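Local structure of VirX1 (6QGM) at residues E142-T147 with P516-F521; N72-N77 with E265-V270; K153-N158 with E506-Y511; E93-P98 with S136-A141. The protein iodinates diverse substrates as a viral halogenase, probably flavin-dependent, of the tryptophan halogenase family. All blocks are in the same frame, centred on the assembly; numbering follows the deposited sequence.

Contact 1 (E142-T147 with P516-F521); sequences EHNRLT and PTHYEF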
loop_
_atom_site.group_PDB
_atom_site.type_symbol
_atom_site.label_atom_id
_atom_site.label_comp_id
_atom_site.label_asym_id
_atom_site.label_seq_id
_atom_site.Cartn_x
_atom_site.Cartn_y
_atom_site.Cartn_z
ATOM N N GLU B 142 10.361 10.819 -35.233
ATOM C CA GLU B 142 11.616 10.310 -35.854
ATOM C C GLU B 142 11.790 10.894 -37.257
ATOM O O GLU B 142 12.927 11.251 -37.572
ATOM C CB GLU B 142 11.648 8.779 -35.874
ATOM C CG GLU B 142 12.088 8.203 -34.546
ATOM C CD GLU B 142 12.529 6.752 -34.540
ATOM O OE1 GLU B 142 12.879 6.238 -35.607
ATOM O OE2 GLU B 142 12.550 6.142 -33.448
ATOM N N HIS B 143 10.726 11.002 -38.056
ATOM C CA HIS B 143 10.799 11.507 -39.456
ATOM C C HIS B 143 10.318 12.962 -39.538
ATOM O O HIS B 143 10.176 13.459 -40.660
ATOM C CB HIS B 143 10.042 10.551 -40.383
ATOM C CG HIS B 143 10.638 9.189 -40.375
ATOM N ND1 HIS B 143 10.327 8.256 -39.420
ATOM C CD2 HIS B 143 11.547 8.616 -41.174
ATOM C CE1 HIS B 143 11.007 7.153 -39.636
ATOM N NE2 HIS B 143 11.740 7.335 -40.729
ATOM N N ASN B 144 10.097 13.620 -38.392
ATOM C CA ASN B 144 9.786 15.073 -38.303
ATOM C C ASN B 144 8.539 15.373 -39.155
ATOM O O ASN B 144 8.548 16.344 -39.942
ATOM C CB ASN B 144 10.999 15.905 -38.740
ATOM C CG ASN B 144 10.880 17.359 -38.362
ATOM O OD1 ASN B 144 10.476 17.689 -37.241
ATOM N ND2 ASN B 144 11.228 18.224 -39.302
ATOM N N ARG B 145 7.490 14.568 -38.992
ATOM C CA ARG B 145 6.214 14.690 -39.733
ATOM C C ARG B 145 5.092 14.958 -38.737
ATOM O O ARG B 145 5.289 14.706 -37.542
ATOM C CB ARG B 145 5.936 13.428 -40.554
ATOM C CG ARG B 145 7.123 12.954 -41.374
ATOM C CD ARG B 145 7.670 14.030 -42.290
ATOM N NE ARG B 145 8.682 13.475 -43.167
ATOM C CZ ARG B 145 8.496 13.203 -44.449
ATOM N NH1 ARG B 145 7.350 13.470 -45.054
ATOM N NH2 ARG B 145 9.475 12.674 -45.154
ATOM N N LEU B 146 3.943 15.407 -39.240
ATOM C CA LEU B 146 2.745 15.662 -38.410
ATOM C C LEU B 146 1.481 15.442 -39.245
ATOM O O LEU B 146 1.526 15.628 -40.483
ATOM C CB LEU B 146 2.846 17.084 -37.858
ATOM C CG LEU B 146 2.143 17.352 -36.531
ATOM C CD1 LEU B 146 2.391 16.256 -35.516
ATOM C CD2 LEU B 146 2.597 18.684 -35.958
ATOM N N THR B 147 0.401 15.028 -38.584
ATOM C CA THR B 147 -0.919 14.732 -39.197
ATOM C C THR B 147 -1.976 14.828 -38.098
ATOM O O THR B 147 -1.610 14.555 -36.920
ATOM C CB THR B 147 -0.934 13.353 -39.859
ATOM O OG1 THR B 147 -2.288 13.008 -40.139
ATOM C CG2 THR B 147 -0.346 12.281 -38.980
ATOM N N PRO B 516 2.956 15.517 -44.366
ATOM C CA PRO B 516 3.666 16.789 -44.279
ATOM C C PRO B 516 4.709 16.799 -43.147
ATOM O O PRO B 516 4.505 16.149 -42.135
ATOM C CB PRO B 516 2.568 17.829 -44.022
ATOM C CG PRO B 516 1.345 17.034 -43.591
ATOM C CD PRO B 516 1.504 15.655 -44.186
ATOM N N THR B 517 5.809 17.530 -43.353
ATOM C CA THR B 517 6.855 17.792 -42.331
ATOM C C THR B 517 6.286 18.753 -41.295
ATOM O O THR B 517 5.367 19.504 -41.649
ATOM C CB THR B 517 8.127 18.391 -42.938
ATOM O OG1 THR B 517 7.790 19.685 -43.439
ATOM C CG2 THR B 517 8.710 17.551 -44.050
ATOM N N HIS B 518 6.826 18.734 -40.079
ATOM C CA HIS B 518 6.485 19.656 -38.959
ATOM C C HIS B 518 6.335 21.093 -39.487
ATOM O O HIS B 518 5.304 21.725 -39.192
ATOM C CB HIS B 518 7.547 19.557 -37.845
ATOM C CG HIS B 518 7.216 20.340 -36.631
ATOM N ND1 HIS B 518 8.180 20.824 -35.783
ATOM C CD2 HIS B 518 6.023 20.726 -36.123
ATOM C CE1 HIS B 518 7.599 21.477 -34.799
ATOM N NE2 HIS B 518 6.279 21.437 -34.987
ATOM N N TYR B 519 7.319 21.577 -40.251
ATOM C CA TYR B 519 7.374 22.965 -40.762
ATOM C C TYR B 519 6.201 23.185 -41.725
ATOM O O TYR B 519 5.458 24.175 -41.577
ATOM C CB TYR B 519 8.738 23.257 -41.407
ATOM C CG TYR B 519 8.690 24.482 -42.274
ATOM C CD1 TYR B 519 8.727 25.746 -41.723
ATOM C CD2 TYR B 519 8.531 24.368 -43.645
ATOM C CE1 TYR B 519 8.592 26.873 -42.517
ATOM C CE2 TYR B 519 8.387 25.482 -44.451
ATOM C CZ TYR B 519 8.429 26.744 -43.884
ATOM O OH TYR B 519 8.334 27.867 -44.655
ATOM N N GLU B 520 6.046 22.279 -42.694
ATOM C CA GLU B 520 4.944 22.317 -43.692
ATOM C C GLU B 520 3.604 22.356 -42.949
ATOM O O GLU B 520 2.779 23.210 -43.297
ATOM C CB GLU B 520 5.016 21.121 -44.640
ATOM C CG GLU B 520 6.160 21.186 -45.635
ATOM C CD GLU B 520 6.348 19.918 -46.458
ATOM O OE1 GLU B 520 5.976 18.830 -45.965
ATOM O OE2 GLU B 520 6.761 20.046 -47.663
ATOM N N PHE B 521 3.396 21.486 -41.952
ATOM C CA PHE B 521 2.120 21.400 -41.191
ATOM C C PHE B 521 1.849 22.756 -40.541
ATOM O O PHE B 521 0.735 23.276 -40.708
ATOM C CB PHE B 521 2.136 20.288 -40.139
ATOM C CG PHE B 521 0.794 20.018 -39.490
ATOM C CD1 PHE B 521 0.316 20.807 -38.451
ATOM C CD2 PHE B 521 -0.004 18.984 -39.943
ATOM C CE1 PHE B 521 -0.915 20.551 -37.871
ATOM C CE2 PHE B 521 -1.233 18.729 -39.359
ATOM C CZ PHE B 521 -1.684 19.510 -38.327
#
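Arg145 and Thr517 pair in a single beta bridge, with their CA atoms 4.1 Å apart. The bridge ties the end of helix 137-143 to the start of helix 518-527. Asn144, with positive phi, closes the first helix in a Schellman motif. Thr517 is the N-cap of the second and forms a capping box with Glu520. Two backbone bonds hold the bridge. His518 N donates to Asn144 O (2.9 Å) from above the carbonyl plane. Leu146 N donates to Pro516 O (3.0 Å) nearly along the C=O axis. Among the side chains, Leu146 and Phe521 form the apolar part and cross at about a right angle. Leu146 CG, anti to its backbone N (chi1 -152°), lies over the centre of one Phe521 face in a CH-pi contact. Leu146 CD2 also meets His518 CD2 at 4.0 Å. Both His518 nitrogens are used, ND1 with Met267 O and NE2 with Tyr75 N, which fixes the ring rotation. The Asn144 amide stands 82° to that ring, and its OD1 accepts from Asn269 N. Arg145 NH1 turns to Leu515 O and Lys513 O, while Thr517 CG2 sits over one guanidinium face, 4.2 Å from Arg145 NE.

Contact 2 (N72-N77 with E265-V270); sequences NATYKN and EEMHNV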
loop_
_atom_site.group_PDB
_atom_site.type_symbol
_atom_site.label_atom_id
_atom_site.label_comp_id
_atom_site.label_asym_id
_atom_site.label_seq_id
_atom_site.Cartn_x
_atom_site.Cartn_y
_atom_site.Cartn_z
ATOM N N ASN B 72 5.393 32.305 -31.225
ATOM C CA ASN B 72 6.409 31.549 -32.001
ATOM C C ASN B 72 6.374 30.071 -31.617
ATOM O O ASN B 72 7.453 29.437 -31.580
ATOM C CB ASN B 72 7.816 32.108 -31.786
ATOM C CG ASN B 72 8.010 33.420 -32.495
ATOM O OD1 ASN B 72 7.935 33.475 -33.711
ATOM N ND2 ASN B 72 8.236 34.479 -31.745
ATOM N N ALA B 73 5.184 29.530 -31.359
ATOM C CA ALA B 73 5.021 28.153 -30.859
ATOM C C ALA B 73 5.254 27.194 -32.020
ATOM O O ALA B 73 4.986 27.573 -33.176
ATOM C CB ALA B 73 3.657 27.960 -30.245
ATOM N N THR B 74 5.784 26.015 -31.715
ATOM C CA THR B 74 5.828 24.850 -32.626
ATOM C C THR B 74 5.283 23.649 -31.863
ATOM O O THR B 74 4.996 23.807 -30.655
ATOM C CB THR B 74 7.233 24.634 -33.202
ATOM O OG1 THR B 74 8.086 24.155 -32.162
ATOM C CG2 THR B 74 7.803 25.887 -33.824
ATOM N N TYR B 75 5.114 22.524 -32.561
ATOM C CA TYR B 75 4.535 21.265 -32.022
ATOM C C TYR B 75 5.655 20.374 -31.488
ATOM O O TYR B 75 6.805 20.488 -31.940
ATOM C CB TYR B 75 3.704 20.540 -33.089
ATOM C CG TYR B 75 2.337 21.125 -33.328
ATOM C CD1 TYR B 75 1.371 21.088 -32.333
ATOM C CD2 TYR B 75 1.991 21.690 -34.542
ATOM C CE1 TYR B 75 0.099 21.596 -32.535
ATOM C CE2 TYR B 75 0.721 22.198 -34.758
ATOM C CZ TYR B 75 -0.224 22.154 -33.752
ATOM O OH TYR B 75 -1.472 22.658 -33.932
ATOM N N LYS B 76 5.285 19.505 -30.552
ATOM C CA LYS B 76 6.203 18.577 -29.846
ATOM C C LYS B 76 5.511 17.220 -29.641
ATOM O O LYS B 76 4.490 17.175 -28.922
ATOM C CB LYS B 76 6.594 19.197 -28.511
ATOM C CG LYS B 76 7.601 18.391 -27.710
ATOM C CD LYS B 76 7.523 18.691 -26.234
ATOM C CE LYS B 76 8.297 17.702 -25.409
ATOM N NZ LYS B 76 8.054 17.940 -23.973
ATOM N N ASN B 77 6.075 16.160 -30.220
ATOM C CA ASN B 77 5.471 14.804 -30.233
ATOM C C ASN B 77 6.260 13.848 -29.325
ATOM O O ASN B 77 5.730 12.762 -29.031
ATOM C CB ASN B 77 5.379 14.285 -31.669
ATOM C CG ASN B 77 4.313 15.001 -32.466
ATOM O OD1 ASN B 77 4.487 16.163 -32.825
ATOM N ND2 ASN B 77 3.198 14.329 -32.716
ATOM N N GLU B 265 14.517 21.972 -42.119
ATOM C CA GLU B 265 15.167 20.709 -41.666
ATOM C C GLU B 265 15.293 20.659 -40.134
ATOM O O GLU B 265 15.165 19.562 -39.566
ATOM C CB GLU B 265 16.565 20.547 -42.274
ATOM C CG GLU B 265 16.585 20.052 -43.707
ATOM C CD GLU B 265 17.931 19.458 -44.153
ATOM O OE1 GLU B 265 18.670 18.912 -43.296
ATOM O OE2 GLU B 265 18.243 19.478 -45.367
ATOM N N GLU B 266 15.535 21.802 -39.490
ATOM C CA GLU B 266 16.011 21.894 -38.079
ATOM C C GLU B 266 14.849 22.008 -37.091
ATOM O O GLU B 266 15.040 21.603 -35.937
ATOM C CB GLU B 266 16.893 23.125 -37.890
ATOM C CG GLU B 266 18.305 22.981 -38.403
ATOM C CD GLU B 266 19.206 24.054 -37.811
ATOM O OE1 GLU B 266 19.568 23.924 -36.600
ATOM O OE2 GLU B 266 19.500 25.036 -38.536
ATOM N N MET B 267 13.722 22.590 -37.503
ATOM C CA MET B 267 12.563 22.870 -36.619
ATOM C C MET B 267 11.874 21.555 -36.268
ATOM O O MET B 267 10.825 21.233 -36.857
ATOM C CB MET B 267 11.570 23.824 -37.286
ATOM C CG MET B 267 10.541 24.347 -36.333
ATOM S SD MET B 267 9.317 25.336 -37.196
ATOM C CE MET B 267 10.387 26.521 -38.015
ATOM N N HIS B 268 12.452 20.827 -35.314
ATOM C CA HIS B 268 12.048 19.443 -34.974
ATOM C C HIS B 268 10.764 19.431 -34.145
ATOM O O HIS B 268 10.574 20.288 -33.261
ATOM C CB HIS B 268 13.210 18.688 -34.321
ATOM C CG HIS B 268 14.288 18.370 -35.303
ATOM N ND1 HIS B 268 15.573 18.121 -34.929
ATOM C CD2 HIS B 268 14.272 18.294 -36.651
ATOM C CE1 HIS B 268 16.305 17.892 -35.996
ATOM N NE2 HIS B 268 15.531 17.992 -37.060
ATOM N N ASN B 269 9.897 18.510 -34.559
ATOM C CA ASN B 269 8.843 17.782 -33.812
ATOM C C ASN B 269 9.166 17.441 -32.338
ATOM O O ASN B 269 8.279 16.843 -31.707
ATOM C CB ASN B 269 8.659 16.453 -34.542
ATOM C CG ASN B 269 7.219 16.126 -34.814
ATOM O OD1 ASN B 269 6.324 16.824 -34.345
ATOM N ND2 ASN B 269 7.004 15.076 -35.586
ATOM N N VAL B 270 10.384 17.678 -31.819
ATOM C CA VAL B 270 10.816 17.141 -30.489
ATOM C C VAL B 270 11.671 18.149 -29.702
ATOM O O VAL B 270 12.333 18.994 -30.320
ATOM C CB VAL B 270 11.583 15.812 -30.631
ATOM C CG1 VAL B 270 10.818 14.790 -31.459
ATOM C CG2 VAL B 270 12.985 16.017 -31.185
#
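Strand 74-76 is an outer strand of a three-stranded antiparallel sheet, and here it meets the loop that leads from helix 263-266 into strand 270-275. The touching parts run roughly the same way, with end-to-end directions 35° apart. Lys76 and Asn269 come nearest, with CA atoms 4.8 Å apart. Asn269 O is the acceptor at the centre. It takes a nearly straight bond from Asn77 N (2.7 Å), which arrives almost along the C=O axis. Lys76 CA adds a CA-H...O contact to Asn269 O at 3.3 Å. Earlier in the strand, Thr74 CG2 packs against Met267 SD at 3.7 Å. The Met267 side chain starts anti to its backbone N (chi1 -168°) and bends at its last torsion. Met267 is also the centre of an inverse gamma turn, closed by a weak bond from His268 N to Glu266 O. Thr74 OG1 is held by Pro285 O. The Asn77 and Asn269 side chains cross obliquely, their amide planes 60° apart, and Asn77 ND2 donates to Asn137 OD1. Lys76 points the other way, and its extended chain takes NZ to Thr49 O and Ser356 OG. That placement is consistent with the active-site lysine of flavin-dependent halogenases, an inference from the family. The Asn77-Asn269 bond lies where strands 78-82 and 270-275 begin, and it is typical of the start of a parallel strand pair in a mixed sheet.

Contact 3 (K153-N158 with E506-Y511); sequences KIPNFN and ESMVEY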
loop_
_atom_site.group_PDB
_atom_site.type_symbol
_atom_site.label_atom_id
_atom_site.label_comp_id
_atom_site.label_asym_id
_atom_site.label_seq_id
_atom_site.Cartn_x
_atom_site.Cartn_y
_atom_site.Cartn_z
ATOM N N LYS B 153 -4.743 6.250 -39.230
ATOM C CA LYS B 153 -3.669 5.559 -40.002
ATOM C C LYS B 153 -2.361 5.562 -39.200
ATOM O O LYS B 153 -1.460 4.776 -39.557
ATOM C CB LYS B 153 -3.486 6.179 -41.387
ATOM C CG LYS B 153 -4.478 5.695 -42.434
ATOM C CD LYS B 153 -4.329 6.286 -43.810
ATOM C CE LYS B 153 -5.630 6.203 -44.576
ATOM N NZ LYS B 153 -5.414 6.280 -46.038
ATOM N N ILE B 154 -2.251 6.407 -38.168
ATOM C CA ILE B 154 -1.184 6.309 -37.124
ATOM C C ILE B 154 -1.838 5.715 -35.875
ATOM O O ILE B 154 -2.660 6.362 -35.233
ATOM C CB ILE B 154 -0.519 7.681 -36.900
ATOM C CG1 ILE B 154 0.145 8.186 -38.186
ATOM C CG2 ILE B 154 0.463 7.630 -35.733
ATOM C CD1 ILE B 154 1.452 7.498 -38.569
ATOM N N PRO B 155 -1.565 4.436 -35.532
ATOM C CA PRO B 155 -2.288 3.751 -34.461
ATOM C C PRO B 155 -2.136 4.419 -33.093
ATOM O O PRO B 155 -1.023 4.750 -32.746
ATOM C CB PRO B 155 -1.646 2.363 -34.405
ATOM C CG PRO B 155 -1.014 2.172 -35.766
ATOM C CD PRO B 155 -0.590 3.562 -36.195
ATOM N N ASN B 156 -3.251 4.612 -32.382
ATOM C CA ASN B 156 -3.276 4.984 -30.940
ATOM C C ASN B 156 -2.659 6.370 -30.721
ATOM O O ASN B 156 -2.143 6.620 -29.624
ATOM C CB ASN B 156 -2.581 3.919 -30.081
ATOM C CG ASN B 156 -3.554 2.887 -29.538
ATOM O OD1 ASN B 156 -3.330 1.674 -29.638
ATOM N ND2 ASN B 156 -4.659 3.359 -28.980
ATOM N N PHE B 157 -2.750 7.255 -31.718
ATOM C CA PHE B 157 -2.282 8.663 -31.672
ATOM C C PHE B 157 -3.483 9.591 -31.830
ATOM O O PHE B 157 -4.234 9.443 -32.811
ATOM C CB PHE B 157 -1.280 8.932 -32.792
ATOM C CG PHE B 157 -0.910 10.385 -32.974
ATOM C CD1 PHE B 157 -0.176 11.062 -32.000
ATOM C CD2 PHE B 157 -1.292 11.065 -34.121
ATOM C CE1 PHE B 157 0.159 12.402 -32.170
ATOM C CE2 PHE B 157 -0.942 12.395 -34.286
ATOM C CZ PHE B 157 -0.222 13.065 -33.319
ATOM N N ASN B 158 -3.631 10.528 -30.891
ATOM C CA ASN B 158 -4.727 11.531 -30.846
ATOM C C ASN B 158 -4.079 12.921 -30.922
ATOM O O ASN B 158 -3.533 13.358 -29.912
ATOM C CB ASN B 158 -5.590 11.291 -29.608
ATOM C CG ASN B 158 -6.599 12.383 -29.306
ATOM O OD1 ASN B 158 -6.461 13.540 -29.718
ATOM N ND2 ASN B 158 -7.621 12.004 -28.565
ATOM N N GLU B 506 8.654 -1.168 -41.717
ATOM C CA GLU B 506 9.136 -0.731 -43.049
ATOM C C GLU B 506 8.009 0.002 -43.779
ATOM O O GLU B 506 8.293 1.064 -44.377
ATOM C CB GLU B 506 9.716 -1.890 -43.864
ATOM C CG GLU B 506 11.086 -2.351 -43.381
ATOM C CD GLU B 506 12.150 -1.291 -43.053
ATOM O OE1 GLU B 506 12.314 -0.311 -43.846
ATOM O OE2 GLU B 506 12.818 -1.431 -41.979
ATOM N N SER B 507 6.766 -0.476 -43.689
ATOM C CA SER B 507 5.608 0.130 -44.398
ATOM C C SER B 507 5.109 1.370 -43.642
ATOM O O SER B 507 4.551 2.272 -44.291
ATOM C CB SER B 507 4.513 -0.861 -44.620
ATOM O OG SER B 507 4.046 -1.349 -43.389
ATOM N N MET B 508 5.310 1.426 -42.324
ATOM C CA MET B 508 4.890 2.577 -41.482
ATOM C C MET B 508 5.792 3.772 -41.794
ATOM O O MET B 508 5.283 4.894 -41.814
ATOM C CB MET B 508 4.980 2.232 -39.987
ATOM C CG MET B 508 3.667 1.923 -39.366
ATOM S SD MET B 508 2.712 3.417 -39.212
ATOM C CE MET B 508 1.184 2.597 -38.790
ATOM N N VAL B 509 7.086 3.535 -42.012
ATOM C CA VAL B 509 8.084 4.593 -42.353
ATOM C C VAL B 509 7.724 5.155 -43.725
ATOM O O VAL B 509 7.738 6.397 -43.865
ATOM C CB VAL B 509 9.537 4.086 -42.285
ATOM C CG1 VAL B 509 9.872 3.644 -40.878
ATOM C CG2 VAL B 509 9.864 2.960 -43.243
ATOM N N GLU B 510 7.373 4.273 -44.670
ATOM C CA GLU B 510 6.989 4.653 -46.055
ATOM C C GLU B 510 5.746 5.554 -46.006
ATOM O O GLU B 510 5.738 6.566 -46.727
ATOM C CB GLU B 510 6.766 3.427 -46.944
ATOM C CG GLU B 510 6.750 3.785 -48.414
ATOM C CD GLU B 510 6.217 2.739 -49.381
ATOM O OE1 GLU B 510 5.850 1.618 -48.947
ATOM O OE2 GLU B 510 6.169 3.061 -50.577
ATOM N N TYR B 511 4.742 5.217 -45.192
ATOM C CA TYR B 511 3.470 5.988 -45.095
ATOM C C TYR B 511 3.760 7.356 -44.465
ATOM O O TYR B 511 3.253 8.386 -44.961
ATOM C CB TYR B 511 2.378 5.273 -44.286
ATOM C CG TYR B 511 1.216 6.184 -43.984
ATOM C CD1 TYR B 511 0.405 6.650 -45.006
ATOM C CD2 TYR B 511 0.981 6.660 -42.703
ATOM C CE1 TYR B 511 -0.639 7.524 -44.760
ATOM C CE2 TYR B 511 -0.056 7.541 -42.443
ATOM C CZ TYR B 511 -0.854 7.989 -43.478
ATOM O OH TYR B 511 -1.854 8.879 -43.226
#
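Tyr511 projects from helix 494-512 with CG anti to its backbone N (chi1 169°), so its hydroxyl end reaches the loop. Lys153 crosses it at about a right angle. The lysine touches with its aliphatic part: CD lies 3.6 Å from Tyr511 OH, and CB 3.8 Å from Tyr511 CZ. Its amino end then leads away from the helix. Ile154 CD1 comes to the edge of the Tyr511 ring, near its plane, 4.2 Å from CE2. The same Ile154 methyl lies 4.3 Å from Met508 SD. Met508 is one helical turn before Tyr511. Its chain bends at chi2 (-72°) and meets Pro155 tip to tip, with CE against the proline CD. Met508 CE also lies beside Lys153 O, 3.5 Å away. The contact is thus van der Waals packing. Outside the two segments, Tyr139 of helix 137-143 packs on Met508, and Ser136 touches Pro155. Ile154 to Phe157 form a type II beta turn, with proline second and asparagine third, a classic residue choice for this turn.

Contact 4 (E93-P98 with S136-A141); sequences EYPFGP and SNTYLA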
loop_
_atom_site.group_PDB
_atom_site.type_symbol
_atom_site.label_atom_id
_atom_site.label_comp_id
_atom_site.label_asym_id
_atom_site.label_seq_id
_atom_site.Cartn_x
_atom_site.Cartn_y
_atom_site.Cartn_z
ATOM N N GLU B 93 13.677 7.756 -27.637
ATOM C CA GLU B 93 12.544 8.692 -27.473
ATOM C C GLU B 93 11.727 8.279 -26.248
ATOM O O GLU B 93 11.704 7.073 -25.895
ATOM C CB GLU B 93 11.692 8.702 -28.735
ATOM C CG GLU B 93 12.495 8.815 -30.022
ATOM C CD GLU B 93 12.747 10.213 -30.569
ATOM O OE1 GLU B 93 12.137 11.195 -30.055
ATOM O OE2 GLU B 93 13.557 10.318 -31.527
ATOM N N TYR B 94 11.137 9.283 -25.603
ATOM C CA TYR B 94 9.905 9.179 -24.782
ATOM C C TYR B 94 8.820 9.918 -25.556
ATOM O O TYR B 94 8.669 11.125 -25.401
ATOM C CB TYR B 94 10.131 9.755 -23.380
ATOM C CG TYR B 94 8.960 9.639 -22.441
ATOM C CD1 TYR B 94 7.953 8.716 -22.676
ATOM C CD2 TYR B 94 8.851 10.443 -21.313
ATOM C CE1 TYR B 94 6.879 8.583 -21.809
ATOM C CE2 TYR B 94 7.787 10.317 -20.434
ATOM C CZ TYR B 94 6.793 9.390 -20.690
ATOM O OH TYR B 94 5.729 9.231 -19.853
ATOM N N PRO B 95 8.083 9.221 -26.459
ATOM C CA PRO B 95 7.015 9.841 -27.248
ATOM C C PRO B 95 5.757 10.019 -26.396
ATOM O O PRO B 95 5.610 9.267 -25.467
ATOM C CB PRO B 95 6.783 8.815 -28.356
ATOM C CG PRO B 95 7.043 7.507 -27.668
ATOM C CD PRO B 95 8.212 7.786 -26.750
ATOM N N PHE B 96 4.889 10.980 -26.720
ATOM C CA PHE B 96 3.613 11.227 -25.998
ATOM C C PHE B 96 2.591 10.158 -26.401
ATOM O O PHE B 96 2.524 9.731 -27.572
ATOM C CB PHE B 96 3.091 12.629 -26.284
ATOM C CG PHE B 96 3.811 13.701 -25.518
ATOM C CD1 PHE B 96 3.763 13.731 -24.133
ATOM C CD2 PHE B 96 4.535 14.680 -26.176
ATOM C CE1 PHE B 96 4.423 14.721 -23.414
ATOM C CE2 PHE B 96 5.199 15.672 -25.458
ATOM C CZ PHE B 96 5.160 15.685 -24.072
ATOM N N GLY B 97 1.815 9.713 -25.421
ATOM C CA GLY B 97 0.830 8.639 -25.592
ATOM C C GLY B 97 0.111 8.358 -24.283
ATOM O O GLY B 97 0.738 8.270 -23.229
ATOM N N PRO B 98 -1.212 8.093 -24.321
ATOM C CA PRO B 98 -1.947 7.826 -23.088
ATOM C C PRO B 98 -1.472 6.480 -22.520
ATOM O O PRO B 98 -1.247 6.392 -21.327
ATOM C CB PRO B 98 -3.401 7.780 -23.562
ATOM C CG PRO B 98 -3.304 7.278 -25.008
ATOM C CD PRO B 98 -1.999 7.841 -25.547
ATOM N N SER B 136 3.412 4.799 -31.949
ATOM C CA SER B 136 3.555 5.172 -33.377
ATOM C C SER B 136 3.817 6.677 -33.477
ATOM O O SER B 136 4.344 7.122 -34.508
ATOM C CB SER B 136 2.335 4.738 -34.176
ATOM O OG SER B 136 2.110 3.334 -34.046
ATOM N N ASN B 137 3.477 7.428 -32.428
ATOM C CA ASN B 137 3.844 8.859 -32.311
ATOM C C ASN B 137 5.352 8.945 -32.563
ATOM O O ASN B 137 5.780 9.906 -33.208
ATOM C CB ASN B 137 3.396 9.453 -30.971
ATOM C CG ASN B 137 3.225 10.956 -31.007
ATOM O OD1 ASN B 137 3.416 11.580 -32.055
ATOM N ND2 ASN B 137 2.858 11.542 -29.877
ATOM N N THR B 138 6.103 7.943 -32.106
ATOM C CA THR B 138 7.570 7.757 -32.324
ATOM C C THR B 138 7.960 8.036 -33.783
ATOM O O THR B 138 8.977 8.709 -33.997
ATOM C CB THR B 138 7.999 6.334 -31.942
ATOM O OG1 THR B 138 7.470 6.070 -30.641
ATOM C CG2 THR B 138 9.501 6.132 -31.967
ATOM N N TYR B 139 7.194 7.534 -34.748
ATOM C CA TYR B 139 7.479 7.668 -36.203
ATOM C C TYR B 139 7.371 9.129 -36.647
ATOM O O TYR B 139 8.215 9.559 -37.459
ATOM C CB TYR B 139 6.519 6.816 -37.035
ATOM C CG TYR B 139 6.628 5.333 -36.793
ATOM C CD1 TYR B 139 7.672 4.608 -37.332
ATOM C CD2 TYR B 139 5.677 4.649 -36.064
ATOM C CE1 TYR B 139 7.787 3.249 -37.111
ATOM C CE2 TYR B 139 5.759 3.285 -35.864
ATOM C CZ TYR B 139 6.817 2.575 -36.398
ATOM O OH TYR B 139 6.930 1.228 -36.204
ATOM N N LEU B 140 6.353 9.855 -36.171
ATOM C CA LEU B 140 6.160 11.303 -36.463
ATOM C C LEU B 140 7.405 12.051 -35.964
ATOM O O LEU B 140 8.002 12.828 -36.740
ATOM C CB LEU B 140 4.901 11.818 -35.762
ATOM C CG LEU B 140 3.581 11.181 -36.200
ATOM C CD1 LEU B 140 2.390 11.773 -35.431
ATOM C CD2 LEU B 140 3.383 11.310 -37.713
ATOM N N ALA B 141 7.775 11.806 -34.708
ATOM C CA ALA B 141 8.941 12.406 -34.033
ATOM C C ALA B 141 10.198 12.076 -34.833
ATOM O O ALA B 141 10.972 12.991 -35.111
ATOM C CB ALA B 141 9.032 11.900 -32.623
#
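Phe96 O is gripped by two side-chain amides, those of Asn137 and Asn135. Asn137 ND2 lies 3.0 Å from Phe96 O, and the N-H points almost straight at it (173°). Phe96 O lies in the plane of the Asn137 amide. The nitrogen, in turn, stands above the carbonyl plane of Phe96. Asn137 ND2 also donates to Asp162 O, and Asn137 OD1 accepts from Asn77 ND2. Three bonds therefore hold this buried amide and fix which way round it lies. Its CG is anti to the backbone N (chi1 -157°), which carries the group out from the helix toward the strand. The strand is 91-95, an edge strand of the seven-stranded mixed sheet. Helix 137-143 packs across it; the axes of the short pieces 93-95 and 137-141 make an angle of 120° and approach to 8.6 Å. Pro95 and Thr138 lie side by side and point the same way, with CA atoms 5.5 Å apart. Pro95 CG lies against Thr138 OG1 at 3.3 Å, and that hydroxyl bonds back to Asn135 O. Pro95 CB also faces Asn137 CB at 4.3 Å. One turn on, Ala141 CB sits 4.1 Å from Glu93 OE1. The Glu93 chain bends at chi2, and its carboxylate bonds within the sheet: OE1 with Ser78 OG, and OE2 in a salt bridge with Arg80. Ala141 CB also packs on Val270, in the strand two places in from the edge.

Helix 137-143 joins contacts 1 and 4, whose centres are about 13 Å apart; Arg145 N probably bonds back to Leu140 O at 2.9 Å. Contacts 1 and 2 are closest, with centres about 9 Å apart, and share His518 and Asn269 as links. Contact 4 is nested in the loop closed by contact 2. Contact 3 lies outermost, about 25 Å from the chain centre. Its Phe157 packs on Asn137 and Leu140 of contact 4, with the two contact centres about 11 Å apart. Helices 494-512 and 518-527, consecutive in the chain, bring contacts 3 and 1 together. The structure is apo, and of the four, contact 2 probably lies nearest the active site, through Lys76.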